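Long-range contacts in putative glutathionylspermidine synthase (Methylobacillus flagellatus, PDB 3N6X), which probably acts as an ATP-dependent ligase of the circularly permuted ATP-grasp family, perhaps related to enzymes that join glutathione to spermidine: residues V270-R275 against G306-N311; P218-L223 against M242-V247; R21-E26 against P76-A81. All coordinates share one frame; numbering follows the deposited sequence.

How the contacts relate
Along the chain, contact 3 comes first, then contact 2, then contact 1. Contacts 1 and 2 are parallel strand pairs of one mixed sheet, with centres 10 Å apart. Strand 220-223 lies between strands 245-247 and 268-275, and strand 268-275 in turn pairs with 308-310. The two contacts touch directly: Asp271 OD2 probably bonds Thr219 N, and Tyr274 N probably bonds Val221 O. Contact 3 lies about 40 Å from contact 1 and 38 Å from contact 2, centre to centre. Its segment 76-81 lies in a different mixed sheet, where strand 77-79 pairs with 464-471; segment 21-26, which leads into helix 25-33, packs against it. The contacts thus sample two separate sheets of the ATP-grasp-type chain.

Contact 1: residues V270-R275 against G306-N311; sequences VDVIYR and GVTLAN
Val272, Ile273 and Tyr274 pair in parallel with Thr308, Leu309 and Ala310, joining two neighbouring strands in a buried contact of a mixed sheet. Helix 298-303 lies between them in sequence, in a beta-alpha-beta unit. The ladder begins where Thr308 N bonds Asp271 O. Ile273 uses both of its polar backbone atoms: its N donates to Thr308 O at 2.8 Å, nearly straight at 172°, and its O accepts from Ala310 N at 2.9 Å. Arg275 N closes the series on Ala310 O at 2.7 Å. On the Ile273 side of the sheet, Leu309 runs alongside Ile273, and Leu309 CD2 reaches Ile273 CB at 3.8 Å. Ile273 CD1 meets Val307 CG2, and Tyr302 of helix 298-303 touches Val307 and Leu309. On the other side, Val272 and Thr308 point the same way, with Val272 CG2 4.2 Å from Thr308 CB. Leu207 of helix 199-209 packs on Val272, Tyr274 and Ala310 there. The Tyr274 ring turns its edge to Ala310 O, which lies near the ring plane. The peptide between Ala310 and Asn311 is cis, so its O and N-H lie on the same side: Ala310 O takes the Arg275 N-H directly, and Asn311 N reaches Arg275 O through a water. Arg275 CG stands between the backbone N and the carbonyl carbon (chi1 61°). The chain bends at chi2 (136°), CG and CD pass close to Asn311 O, and NE donates to it at 2.8 Å from above the carbonyl plane. Arg275 NH1 bonds Ile277 O, and Arg275 NH2 bonds Ala312 O. At the other end, two waters link Gly306 O to Val270 O and Asp271 OD1. The buried guanidinium is held by carbonyl oxygens, whose partial negative charge would probably stabilise its positive charge; Asp279 adds a weak, long ion pair.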
ATOM      1  N   VAL A 270      21.095 -18.469  -5.441  1.00 30.98           N
ATOM      2  CA  VAL A 270      20.039 -17.455  -5.470  1.00 30.27           C
ATOM      3  C   VAL A 270      20.683 -16.096  -5.279  1.00 33.62           C
ATOM      4  O   VAL A 270      21.447 -15.909  -4.324  1.00 33.23           O
ATOM      5  CB  VAL A 270      18.949 -17.743  -4.408  1.00 33.93           C
ATOM      6  CG1 VAL A 270      18.019 -16.541  -4.229  1.00 33.23           C
ATOM      7  CG2 VAL A 270      18.152 -19.005  -4.769  1.00 33.03           C
ATOM      8  N   ASP A 271      20.431 -15.156  -6.211  1.00 29.63           N
ATOM      9  CA  ASP A 271      21.064 -13.840  -6.139  1.00 29.36           C
ATOM     10  C   ASP A 271      20.177 -12.770  -5.519  1.00 31.56           C
ATOM     11  O   ASP A 271      20.687 -11.876  -4.833  1.00 30.65           O
ATOM     12  CB  ASP A 271      21.586 -13.411  -7.517  1.00 31.45           C
ATOM     13  CG  ASP A 271      22.534 -14.443  -8.115  1.00 36.67           C
ATOM     14  OD1 ASP A 271      23.620 -14.675  -7.516  1.00 36.12           O
ATOM     15  OD2 ASP A 271      22.157 -15.080  -9.121  1.00 37.50           O
ATOM     16  N   VAL A 272      18.856 -12.842  -5.775  1.00 26.08           N
ATOM     17  CA  VAL A 272      17.896 -11.867  -5.259  1.00 24.61           C
ATOM     18  C   VAL A 272      16.692 -12.598  -4.681  1.00 30.02           C
ATOM     19  O   VAL A 272      16.119 -13.463  -5.347  1.00 30.51           O
ATOM     20  CB  VAL A 272      17.453 -10.817  -6.338  1.00 26.21           C
ATOM     21  CG1 VAL A 272      16.545  -9.748  -5.728  1.00 24.82           C
ATOM     22  CG2 VAL A 272      18.658 -10.173  -7.032  1.00 25.30           C
ATOM     23  N   ILE A 273      16.296 -12.241  -3.450  1.00 26.70           N
ATOM     24  CA  ILE A 273      15.102 -12.809  -2.814  1.00 26.58           C
ATOM     25  C   ILE A 273      14.064 -11.713  -2.620  1.00 30.52           C
ATOM     26  O   ILE A 273      14.314 -10.734  -1.897  1.00 29.13           O
ATOM     27  CB  ILE A 273      15.428 -13.502  -1.456  1.00 28.97           C
ATOM     28  CG1 ILE A 273      16.358 -14.713  -1.639  1.00 28.30           C
ATOM     29  CG2 ILE A 273      14.133 -13.894  -0.722  1.00 29.44           C
ATOM     30  CD1 ILE A 273      17.125 -15.115  -0.336  1.00 27.64           C
ATOM     31  N   TYR A 274      12.910 -11.870  -3.259  1.00 26.66           N
ATOM     32  CA  TYR A 274      11.786 -10.987  -3.046  1.00 25.92           C
ATOM     33  C   TYR A 274      11.101 -11.548  -1.818  1.00 30.48           C
ATOM     34  O   TYR A 274      10.476 -12.606  -1.890  1.00 27.74           O
ATOM     35  CB  TYR A 274      10.869 -10.990  -4.293  1.00 26.72           C
ATOM     36  CG  TYR A 274       9.531 -10.287  -4.144  1.00 27.11           C
ATOM     37  CD1 TYR A 274       9.374  -9.219  -3.263  1.00 29.13           C
ATOM     38  CD2 TYR A 274       8.465 -10.602  -4.978  1.00 27.31           C
ATOM     39  CE1 TYR A 274       8.143  -8.578  -3.116  1.00 29.69           C
ATOM     40  CE2 TYR A 274       7.237  -9.947  -4.864  1.00 27.99           C
ATOM     41  CZ  TYR A 274       7.077  -8.943  -3.923  1.00 36.14           C
ATOM     42  OH  TYR A 274       5.861  -8.301  -3.800  1.00 35.22           O
ATOM     43  N   ARG A 275      11.383 -10.955  -0.644  1.00 31.70           N
ATOM     44  CA  ARG A 275      10.865 -11.514   0.609  1.00 32.67           C
ATOM     45  C   ARG A 275       9.456 -11.069   0.942  1.00 36.58           C
ATOM     46  O   ARG A 275       9.169  -9.867   0.974  1.00 36.14           O
ATOM     47  CB  ARG A 275      11.845 -11.307   1.805  1.00 33.93           C
ATOM     48  CG  ARG A 275      12.153  -9.861   2.149  1.00 41.43           C
ATOM     49  CD  ARG A 275      12.119  -9.608   3.644  1.00 44.89           C
ATOM     50  NE  ARG A 275      12.311  -8.188   3.951  1.00 43.90           N
ATOM     51  CZ  ARG A 275      11.394  -7.421   4.542  1.00 62.09           C
ATOM     52  NH1 ARG A 275      10.238  -7.942   4.937  1.00 45.28           N
ATOM     53  NH2 ARG A 275      11.638  -6.133   4.764  1.00 51.70           N
ATOM     54  N   GLY A 306      26.493 -11.264  -0.410  1.00 30.85           N
ATOM     55  CA  GLY A 306      26.323 -12.510  -1.158  1.00 29.44           C
ATOM     56  C   GLY A 306      24.935 -12.714  -1.732  1.00 32.92           C
ATOM     57  O   GLY A 306      24.713 -13.650  -2.510  1.00 33.50           O
ATOM     58  N   VAL A 307      23.978 -11.852  -1.333  1.00 27.31           N
ATOM     59  CA  VAL A 307      22.584 -11.921  -1.785  1.00 26.33           C
ATOM     60  C   VAL A 307      21.907 -10.549  -1.594  1.00 29.88           C
ATOM     61  O   VAL A 307      22.369  -9.739  -0.787  1.00 28.45           O
ATOM     62  CB  VAL A 307      21.790 -13.079  -1.046  1.00 28.47           C
ATOM     63  CG1 VAL A 307      21.376 -12.668   0.384  1.00 27.74           C
ATOM     64  CG2 VAL A 307      20.575 -13.536  -1.857  1.00 27.15           C
ATOM     65  N   THR A 308      20.815 -10.302  -2.327  1.00 26.87           N
ATOM     66  CA  THR A 308      19.995  -9.109  -2.153  1.00 26.55           C
ATOM     67  C   THR A 308      18.631  -9.517  -1.621  1.00 30.70           C
ATOM     68  O   THR A 308      18.011 -10.427  -2.169  1.00 29.93           O
ATOM     69  CB  THR A 308      19.833  -8.336  -3.473  1.00 30.06           C
ATOM     70  OG1 THR A 308      21.110  -7.909  -3.921  1.00 29.59           O
ATOM     71  CG2 THR A 308      18.919  -7.106  -3.319  1.00 27.15           C
ATOM     72  N   LEU A 309      18.163  -8.835  -0.558  1.00 28.15           N
ATOM     73  CA  LEU A 309      16.813  -9.006  -0.016  1.00 27.95           C
ATOM     74  C   LEU A 309      15.984  -7.806  -0.414  1.00 30.65           C
ATOM     75  O   LEU A 309      16.467  -6.673  -0.368  1.00 29.54           O
ATOM     76  CB  LEU A 309      16.829  -9.159   1.523  1.00 28.48           C
ATOM     77  CG  LEU A 309      17.586 -10.400   2.077  1.00 34.12           C
ATOM     78  CD1 LEU A 309      17.526 -10.441   3.583  1.00 34.14           C
ATOM     79  CD2 LEU A 309      17.037 -11.692   1.499  1.00 34.95           C
ATOM     80  N   ALA A 310      14.774  -8.051  -0.881  1.00 27.85           N
ATOM     81  CA  ALA A 310      13.878  -6.992  -1.322  1.00 28.53           C
ATOM     82  C   ALA A 310      12.468  -7.285  -0.823  1.00 31.84           C
ATOM     83  O   ALA A 310      11.937  -8.332  -1.141  1.00 33.39           O
ATOM     84  CB  ALA A 310      13.892  -6.897  -2.843  1.00 29.81           C
ATOM     85  N   ASN A 311      11.885  -6.419   0.027  1.00 27.60           N
ATOM     86  CA  ASN A 311      12.508  -5.178   0.516  1.00 26.36           C
ATOM     87  C   ASN A 311      13.637  -5.477   1.512  1.00 29.73           C
ATOM     88  O   ASN A 311      13.709  -6.579   2.074  1.00 28.44           O
ATOM     89  CB  ASN A 311      11.457  -4.273   1.161  1.00 22.64           C
ATOM     90  CG  ASN A 311      10.478  -3.663   0.179  1.00 36.50           C
ATOM     91  OD1 ASN A 311      10.609  -3.783  -1.043  1.00 32.93           O
ATOM     92  ND2 ASN A 311       9.509  -2.943   0.691  1.00 26.78           N
TER
HETATM   93  O   HOH W   1      23.801 -16.038  -2.995  1.00 29.05           O
HETATM   94  O   HOH W   2      24.572 -12.895  -5.437  1.00 34.84           O
HETATM   95  O   HOH W   3       9.268  -7.163   1.102  1.00 34.86           O

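Contact 2: residues P218-L223 against M242-V247; sequences PTVVLL and MGIELV
Ile244 CD1 lies over one face of the peptide that joins Val221 to Leu222, 3.8 Å from both Val221 C and Leu222 N. This backbone peptide is the flat group of the contact, as neither segment has an aromatic ring. At its edges, Leu222 N donates to Glu245 O, and Val221 O is bonded to Tyr274 N of the next strand. The Leu222 N bond is 2.9 Å long to Glu245 O and almost straight, at 172°. Leu222 O in turn accepts from Val247 N, also at 2.9 Å. At Val220 the backbones are joined through a water, which donates to Val220 O and accepts from Glu245 N. Ile244 CB sits 3.3 Å from Val220 O. Chi1 of Ile244 (66°) puts CG1 between the backbone N and carbonyl carbon; the extended chi2 (171°) then carries CD1 to Val220 CG1 and the peptide. Leu222 carries the face turned to helix 232-242. Its two methyls diverge. Leu222 and Leu246 lie side by side, pointing the same way, with Leu222 CD2 4.0 Å from Leu246 CD1. Leu222 CD1 meets Met242 CE at 3.9 Å, these two side chains crossing at about a right angle. Met242 is a selenomethionine. Ile238 and Ala239 of the helix also touch Leu222. On the opposite face, Val221 CG2 packs on Val247 CG2 at 3.8 Å, again at about a right angle. Gly243 ends the helix as the C-prime residue of a Schellman motif, and its positive phi turns the chain into the next strand. Strand 220-223, helix 232-242 and strand 245-247 form a beta-alpha-beta crossover, with the two strands parallel and adjacent in the sheet.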
ATOM      1  N   PRO A 218      21.137 -12.657 -12.793  1.00 40.95           N
ATOM      2  CA  PRO A 218      20.688 -13.007 -11.436  1.00 38.41           C
ATOM      3  C   PRO A 218      19.515 -13.955 -11.381  1.00 36.92           C
ATOM      4  O   PRO A 218      18.593 -13.852 -12.177  1.00 35.45           O
ATOM      5  CB  PRO A 218      20.356 -11.654 -10.806  1.00 40.05           C
ATOM      6  CG  PRO A 218      20.128 -10.746 -11.951  1.00 44.56           C
ATOM      7  CD  PRO A 218      20.981 -11.212 -13.062  1.00 40.36           C
ATOM      8  N   THR A 219      19.571 -14.902 -10.441  1.00 31.06           N
ATOM      9  CA  THR A 219      18.483 -15.810 -10.177  1.00 29.57           C
ATOM     10  C   THR A 219      17.608 -15.144  -9.112  1.00 30.80           C
ATOM     11  O   THR A 219      18.117 -14.737  -8.073  1.00 30.58           O
ATOM     12  CB  THR A 219      19.036 -17.175  -9.730  1.00 35.27           C
ATOM     13  OG1 THR A 219      19.767 -17.749 -10.816  1.00 39.87           O
ATOM     14  CG2 THR A 219      17.939 -18.138  -9.277  1.00 27.71           C
ATOM     15  N   VAL A 220      16.311 -15.003  -9.390  1.00 26.27           N
ATOM     16  CA  VAL A 220      15.363 -14.355  -8.482  1.00 25.50           C
ATOM     17  C   VAL A 220      14.326 -15.363  -8.002  1.00 31.74           C
ATOM     18  O   VAL A 220      13.784 -16.109  -8.806  1.00 33.01           O
ATOM     19  CB  VAL A 220      14.682 -13.116  -9.146  1.00 27.93           C
ATOM     20  CG1 VAL A 220      13.815 -12.355  -8.139  1.00 28.33           C
ATOM     21  CG2 VAL A 220      15.712 -12.186  -9.788  1.00 26.74           C
ATOM     22  N   VAL A 221      14.064 -15.398  -6.691  1.00 28.11           N
ATOM     23  CA  VAL A 221      13.036 -16.264  -6.110  1.00 27.09           C
ATOM     24  C   VAL A 221      12.104 -15.416  -5.222  1.00 31.16           C
ATOM     25  O   VAL A 221      12.472 -14.308  -4.828  1.00 30.85           O
ATOM     26  CB  VAL A 221      13.628 -17.479  -5.319  1.00 29.72           C
ATOM     27  CG1 VAL A 221      14.546 -18.336  -6.197  1.00 28.48           C
ATOM     28  CG2 VAL A 221      14.345 -17.026  -4.048  1.00 29.36           C
ATOM     29  N   LEU A 222      10.907 -15.927  -4.930  1.00 28.30           N
ATOM     30  CA  LEU A 222       9.988 -15.275  -4.004  1.00 28.71           C
ATOM     31  C   LEU A 222       9.893 -16.140  -2.734  1.00 33.22           C
ATOM     32  O   LEU A 222       9.385 -17.266  -2.792  1.00 32.02           O
ATOM     33  CB  LEU A 222       8.593 -15.078  -4.633  1.00 28.55           C
ATOM     34  CG  LEU A 222       7.658 -14.031  -3.947  1.00 32.21           C
ATOM     35  CD1 LEU A 222       6.523 -13.638  -4.877  1.00 31.62           C
ATOM     36  CD2 LEU A 222       7.075 -14.559  -2.626  1.00 31.31           C
ATOM     37  N   LEU A 223      10.418 -15.626  -1.595  1.00 29.96           N
ATOM     38  CA  LEU A 223      10.357 -16.346  -0.317  1.00 29.59           C
ATOM     39  C   LEU A 223       9.010 -16.088   0.398  1.00 31.83           C
ATOM     40  O   LEU A 223       8.704 -14.954   0.759  1.00 29.33           O
ATOM     41  CB  LEU A 223      11.561 -15.992   0.568  1.00 29.26           C
ATOM     42  CG  LEU A 223      11.569 -16.507   2.007  1.00 33.32           C
ATOM     43  CD1 LEU A 223      11.697 -18.041   2.064  1.00 32.46           C
ATOM     44  CD2 LEU A 223      12.686 -15.855   2.801  1.00 34.01           C
HETATM   45  N   MSE A 242       5.427 -13.503 -12.705  1.00 31.30           N
HETATM   46  CA  MSE A 242       6.816 -13.125 -12.940  1.00 29.85           C
HETATM   47  C   MSE A 242       7.589 -14.243 -13.652  1.00 32.23           C
HETATM   48  O   MSE A 242       8.534 -13.965 -14.381  1.00 30.97           O
HETATM   49  CB  MSE A 242       7.500 -12.797 -11.603  1.00 31.41           C
HETATM   50  CG  MSE A 242       7.158 -11.418 -11.067  1.00 37.68           C
HETATM   51 SE   MSE A 242       8.178 -10.954  -9.439  0.75 44.34          SE
HETATM   52  CE  MSE A 242       7.140 -11.777  -8.228  1.00 38.77           C
ATOM     53  N   GLY A 243       7.231 -15.494 -13.364  1.00 29.48           N
ATOM     54  CA  GLY A 243       7.943 -16.652 -13.896  1.00 28.30           C
ATOM     55  C   GLY A 243       9.160 -17.008 -13.061  1.00 33.15           C
ATOM     56  O   GLY A 243      10.194 -17.400 -13.600  1.00 35.09           O
ATOM     57  N   ILE A 244       9.064 -16.823 -11.736  1.00 28.38           N
ATOM     58  CA  ILE A 244      10.146 -17.150 -10.804  1.00 28.28           C
ATOM     59  C   ILE A 244       9.672 -18.209  -9.789  1.00 32.36           C
ATOM     60  O   ILE A 244       8.464 -18.374  -9.584  1.00 31.39           O
ATOM     61  CB  ILE A 244      10.719 -15.883 -10.091  1.00 30.97           C
ATOM     62  CG1 ILE A 244       9.653 -15.219  -9.135  1.00 30.71           C
ATOM     63  CG2 ILE A 244      11.308 -14.896 -11.112  1.00 30.07           C
ATOM     64  CD1 ILE A 244      10.188 -14.120  -8.240  1.00 34.96           C
ATOM     65  N   GLU A 245      10.622 -18.909  -9.148  1.00 29.06           N
ATOM     66  CA  GLU A 245      10.297 -19.949  -8.160  1.00 28.61           C
ATOM     67  C   GLU A 245       9.688 -19.360  -6.909  1.00 34.33           C
ATOM     68  O   GLU A 245      10.154 -18.322  -6.419  1.00 34.28           O
ATOM     69  CB  GLU A 245      11.553 -20.763  -7.782  1.00 29.42           C
ATOM     70  CG  GLU A 245      12.094 -21.623  -8.907  1.00 38.59           C
ATOM     71  CD  GLU A 245      11.188 -22.752  -9.368  1.00 60.46           C
ATOM     72  OE1 GLU A 245      10.306 -23.181  -8.586  1.00 50.44           O
ATOM     73  OE2 GLU A 245      11.378 -23.224 -10.512  1.00 61.27           O
ATOM     74  N   LEU A 246       8.648 -20.023  -6.391  1.00 30.94           N
ATOM     75  CA  LEU A 246       8.021 -19.707  -5.124  1.00 30.46           C
ATOM     76  C   LEU A 246       8.625 -20.659  -4.090  1.00 36.43           C
ATOM     77  O   LEU A 246       8.442 -21.881  -4.190  1.00 37.38           O
ATOM     78  CB  LEU A 246       6.498 -19.915  -5.225  1.00 30.35           C
ATOM     79  CG  LEU A 246       5.670 -19.555  -3.981  1.00 32.70           C
ATOM     80  CD1 LEU A 246       5.587 -18.058  -3.798  1.00 31.33           C
ATOM     81  CD2 LEU A 246       4.269 -20.147  -4.080  1.00 31.27           C
ATOM     82  N   VAL A 247       9.418 -20.123  -3.158  1.00 31.58           N
ATOM     83  CA  VAL A 247      10.111 -20.947  -2.180  1.00 30.67           C
ATOM     84  C   VAL A 247       9.693 -20.643  -0.748  1.00 35.25           C
ATOM     85  O   VAL A 247       9.228 -19.546  -0.450  1.00 35.34           O
ATOM     86  CB  VAL A 247      11.665 -20.860  -2.339  1.00 34.42           C
ATOM     87  CG1 VAL A 247      12.128 -21.401  -3.695  1.00 33.46           C
ATOM     88  CG2 VAL A 247      12.174 -19.426  -2.109  1.00 34.57           C
TER
HETATM   89  O   HOH W   4      13.325 -18.449 -10.076  1.00 36.34           O

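Contact 3: residues R21-E26 against P76-A81; sequences RPIYAE and PRILSA
Tyr24 sends its hydroxyl to the backbone of strand 77-79, where it both gives and takes a hydrogen bond. Tyr24 OH donates to Pro76 O at 2.6 Å, in the carbonyl plane and on a lone pair. It accepts from Ile78 N at 3.1 Å, with an angle of 161°. The two bonds fix the position of the ring tip. Ile78 CG1 is anti to its own carbonyl carbon (chi1 -44°), and the extended chi2 carries CD1 over one face of the Tyr24 ring. The CH-pi contact measures 4.0 Å from Ile78 CD1 to the centroid of the Tyr24 ring, offset toward the rim. The contact sets the residues leading into helix 25-33 against strand 77-79, which pairs in parallel with strand 464-471 near the C-terminus. Ser80 follows as the N-cap of helix 81-105. Ile23 CG1 is anti to the backbone N (chi1 -160°) and meets Ile78 CG2 at 3.6 Å, as the two side chains slide past each other in opposite directions. Ile23 CD1 extends further, to 3.3 Å from Ser80 N and 3.7 Å from Ser80 CB. Trp470 touches Ile78, and Leu472 touches Ile23.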
ATOM      1  N   ARG A  21     -18.801  15.480 -13.906  1.00 72.17           N
ATOM      2  CA  ARG A  21     -17.436  15.930 -14.193  1.00 69.35           C
ATOM      3  C   ARG A  21     -17.028  15.419 -15.586  1.00 67.93           C
ATOM      4  O   ARG A  21     -17.310  14.264 -15.919  1.00 66.57           O
ATOM      5  CB  ARG A  21     -16.452  15.429 -13.122  1.00 67.51           C
ATOM      6  CG  ARG A  21     -16.380  16.328 -11.898  1.00 71.82           C
ATOM      7  CD  ARG A  21     -15.393  15.826 -10.856  1.00 75.60           C
ATOM      8  NE  ARG A  21     -13.999  16.071 -11.243  1.00 78.70           N
ATOM      9  CZ  ARG A  21     -13.038  15.148 -11.203  1.00 83.08           C
ATOM     10  NH1 ARG A  21     -13.311  13.912 -10.806  1.00 59.60           N
ATOM     11  NH2 ARG A  21     -11.799  15.455 -11.565  1.00 70.74           N
ATOM     12  N   PRO A  22     -16.418  16.282 -16.437  1.00 61.65           N
ATOM     13  CA  PRO A  22     -16.082  15.853 -17.812  1.00 60.93           C
ATOM     14  C   PRO A  22     -15.536  14.428 -17.956  1.00 63.52           C
ATOM     15  O   PRO A  22     -15.931  13.717 -18.884  1.00 64.39           O
ATOM     16  CB  PRO A  22     -15.066  16.898 -18.267  1.00 62.75           C
ATOM     17  CG  PRO A  22     -15.443  18.129 -17.524  1.00 67.27           C
ATOM     18  CD  PRO A  22     -16.057  17.697 -16.206  1.00 62.76           C
ATOM     19  N   ILE A  23     -14.664  13.994 -17.013  1.00 56.26           N
ATOM     20  CA  ILE A  23     -14.030  12.672 -17.045  1.00 54.30           C
ATOM     21  C   ILE A  23     -15.020  11.502 -17.001  1.00 54.33           C
ATOM     22  O   ILE A  23     -14.741  10.449 -17.566  1.00 52.14           O
ATOM     23  CB  ILE A  23     -12.899  12.545 -15.972  1.00 57.02           C
ATOM     24  CG1 ILE A  23     -11.938  11.390 -16.319  1.00 57.29           C
ATOM     25  CG2 ILE A  23     -13.471  12.419 -14.540  1.00 56.19           C
ATOM     26  CD1 ILE A  23     -10.649  11.516 -15.795  1.00 62.34           C
ATOM     27  N   TYR A  24     -16.169  11.689 -16.344  1.00 50.19           N
ATOM     28  CA  TYR A  24     -17.177  10.638 -16.202  1.00 49.18           C
ATOM     29  C   TYR A  24     -18.347  10.742 -17.222  1.00 53.51           C
ATOM     30  O   TYR A  24     -19.270   9.924 -17.166  1.00 53.41           O
ATOM     31  CB  TYR A  24     -17.723  10.639 -14.780  1.00 49.40           C
ATOM     32  CG  TYR A  24     -16.947   9.768 -13.822  1.00 49.70           C
ATOM     33  CD1 TYR A  24     -17.225   8.407 -13.702  1.00 50.17           C
ATOM     34  CD2 TYR A  24     -15.963  10.308 -12.994  1.00 50.08           C
ATOM     35  CE1 TYR A  24     -16.541   7.604 -12.791  1.00 48.86           C
ATOM     36  CE2 TYR A  24     -15.268   9.513 -12.081  1.00 50.61           C
ATOM     37  CZ  TYR A  24     -15.553   8.159 -11.991  1.00 54.98           C
ATOM     38  OH  TYR A  24     -14.880   7.374 -11.096  1.00 54.47           O
ATOM     39  N   ALA A  25     -18.316  11.751 -18.129  1.00 50.10           N
ATOM     40  CA  ALA A  25     -19.389  11.980 -19.121  1.00 49.92           C
ATOM     41  C   ALA A  25     -19.613  10.747 -20.003  1.00 54.29           C
ATOM     42  O   ALA A  25     -20.748  10.258 -20.107  1.00 54.33           O
ATOM     43  CB  ALA A  25     -19.058  13.194 -19.988  1.00 50.25           C
ATOM     44  N   GLU A  26     -18.513  10.200 -20.575  1.00 49.52           N
ATOM     45  CA  GLU A  26     -18.551   9.011 -21.418  1.00 48.20           C
ATOM     46  C   GLU A  26     -19.085   7.782 -20.669  1.00 50.68           C
ATOM     47  O   GLU A  26     -19.793   6.964 -21.269  1.00 51.37           O
ATOM     48  CB  GLU A  26     -17.174   8.737 -22.028  1.00 49.33           C
ATOM     49  CG  GLU A  26     -17.210   7.810 -23.227  1.00 61.16           C
ATOM     50  CD  GLU A  26     -17.911   8.363 -24.453  1.00 72.84           C
ATOM     51  OE1 GLU A  26     -17.496   9.440 -24.937  1.00 57.64           O
ATOM     52  OE2 GLU A  26     -18.860   7.710 -24.943  1.00 64.33           O
ATOM     53  N   PRO A  76     -15.806   2.298 -12.188  1.00 41.69           N
ATOM     54  CA  PRO A  76     -14.372   2.519 -11.984  1.00 40.89           C
ATOM     55  C   PRO A  76     -14.059   3.864 -11.346  1.00 44.50           C
ATOM     56  O   PRO A  76     -14.839   4.819 -11.453  1.00 43.78           O
ATOM     57  CB  PRO A  76     -13.799   2.434 -13.399  1.00 42.47           C
ATOM     58  CG  PRO A  76     -14.921   2.867 -14.280  1.00 46.91           C
ATOM     59  CD  PRO A  76     -16.166   2.351 -13.623  1.00 42.65           C
ATOM     60  N   ARG A  77     -12.902   3.940 -10.699  1.00 39.83           N
ATOM     61  CA  ARG A  77     -12.371   5.176 -10.166  1.00 38.56           C
ATOM     62  C   ARG A  77     -11.497   5.738 -11.290  1.00 41.16           C
ATOM     63  O   ARG A  77     -10.461   5.160 -11.603  1.00 40.84           O
ATOM     64  CB  ARG A  77     -11.544   4.875  -8.891  1.00 38.35           C
ATOM     65  CG  ARG A  77     -10.785   6.052  -8.341  1.00 47.82           C
ATOM     66  CD  ARG A  77     -11.657   6.892  -7.443  1.00 54.62           C
ATOM     67  NE  ARG A  77     -10.941   8.052  -6.924  1.00 63.84           N
ATOM     68  CZ  ARG A  77     -10.160   8.026  -5.847  1.00 76.12           C
ATOM     69  NH1 ARG A  77      -9.962   6.887  -5.188  1.00 63.42           N
ATOM     70  NH2 ARG A  77      -9.552   9.131  -5.435  1.00 58.42           N
ATOM     71  N   ILE A  78     -11.987   6.759 -12.001  1.00 38.33           N
ATOM     72  CA  ILE A  78     -11.262   7.295 -13.169  1.00 37.11           C
ATOM     73  C   ILE A  78     -10.427   8.501 -12.800  1.00 40.13           C
ATOM     74  O   ILE A  78     -10.930   9.415 -12.166  1.00 40.96           O
ATOM     75  CB  ILE A  78     -12.211   7.586 -14.386  1.00 39.40           C
ATOM     76  CG1 ILE A  78     -13.230   6.434 -14.602  1.00 39.55           C
ATOM     77  CG2 ILE A  78     -11.397   7.849 -15.662  1.00 38.46           C
ATOM     78  CD1 ILE A  78     -14.352   6.739 -15.609  1.00 42.05           C
ATOM     79  N   LEU A  79      -9.141   8.503 -13.208  1.00 35.37           N
ATOM     80  CA  LEU A  79      -8.218   9.616 -12.978  1.00 34.29           C
ATOM     81  C   LEU A  79      -7.658  10.072 -14.304  1.00 37.84           C
ATOM     82  O   LEU A  79      -7.329   9.240 -15.141  1.00 38.11           O
ATOM     83  CB  LEU A  79      -7.064   9.196 -12.030  1.00 33.89           C
ATOM     84  CG  LEU A  79      -7.475   8.651 -10.638  1.00 38.26           C
ATOM     85  CD1 LEU A  79      -6.313   7.943  -9.966  1.00 38.65           C
ATOM     86  CD2 LEU A  79      -8.014   9.761  -9.736  1.00 38.80           C
ATOM     87  N   SER A  80      -7.572  11.391 -14.519  1.00 34.64           N
ATOM     88  CA  SER A  80      -7.044  11.933 -15.773  1.00 34.17           C
ATOM     89  C   SER A  80      -5.540  11.782 -15.854  1.00 36.19           C
ATOM     90  O   SER A  80      -4.878  11.586 -14.828  1.00 35.06           O
ATOM     91  CB  SER A  80      -7.440  13.404 -15.935  1.00 38.58           C
ATOM     92  OG  SER A  80      -6.756  14.251 -15.024  1.00 45.34           O
ATOM     93  N   ALA A  81      -4.991  11.915 -17.059  1.00 32.92           N
ATOM     94  CA  ALA A  81      -3.555  11.847 -17.277  1.00 33.77           C
ATOM     95  C   ALA A  81      -2.810  12.905 -16.466  1.00 39.16           C
ATOM     96  O   ALA A  81      -1.714  12.633 -15.986  1.00 38.91           O
ATOM     97  CB  ALA A  81      -3.241  12.009 -18.759  1.00 34.56           C
TER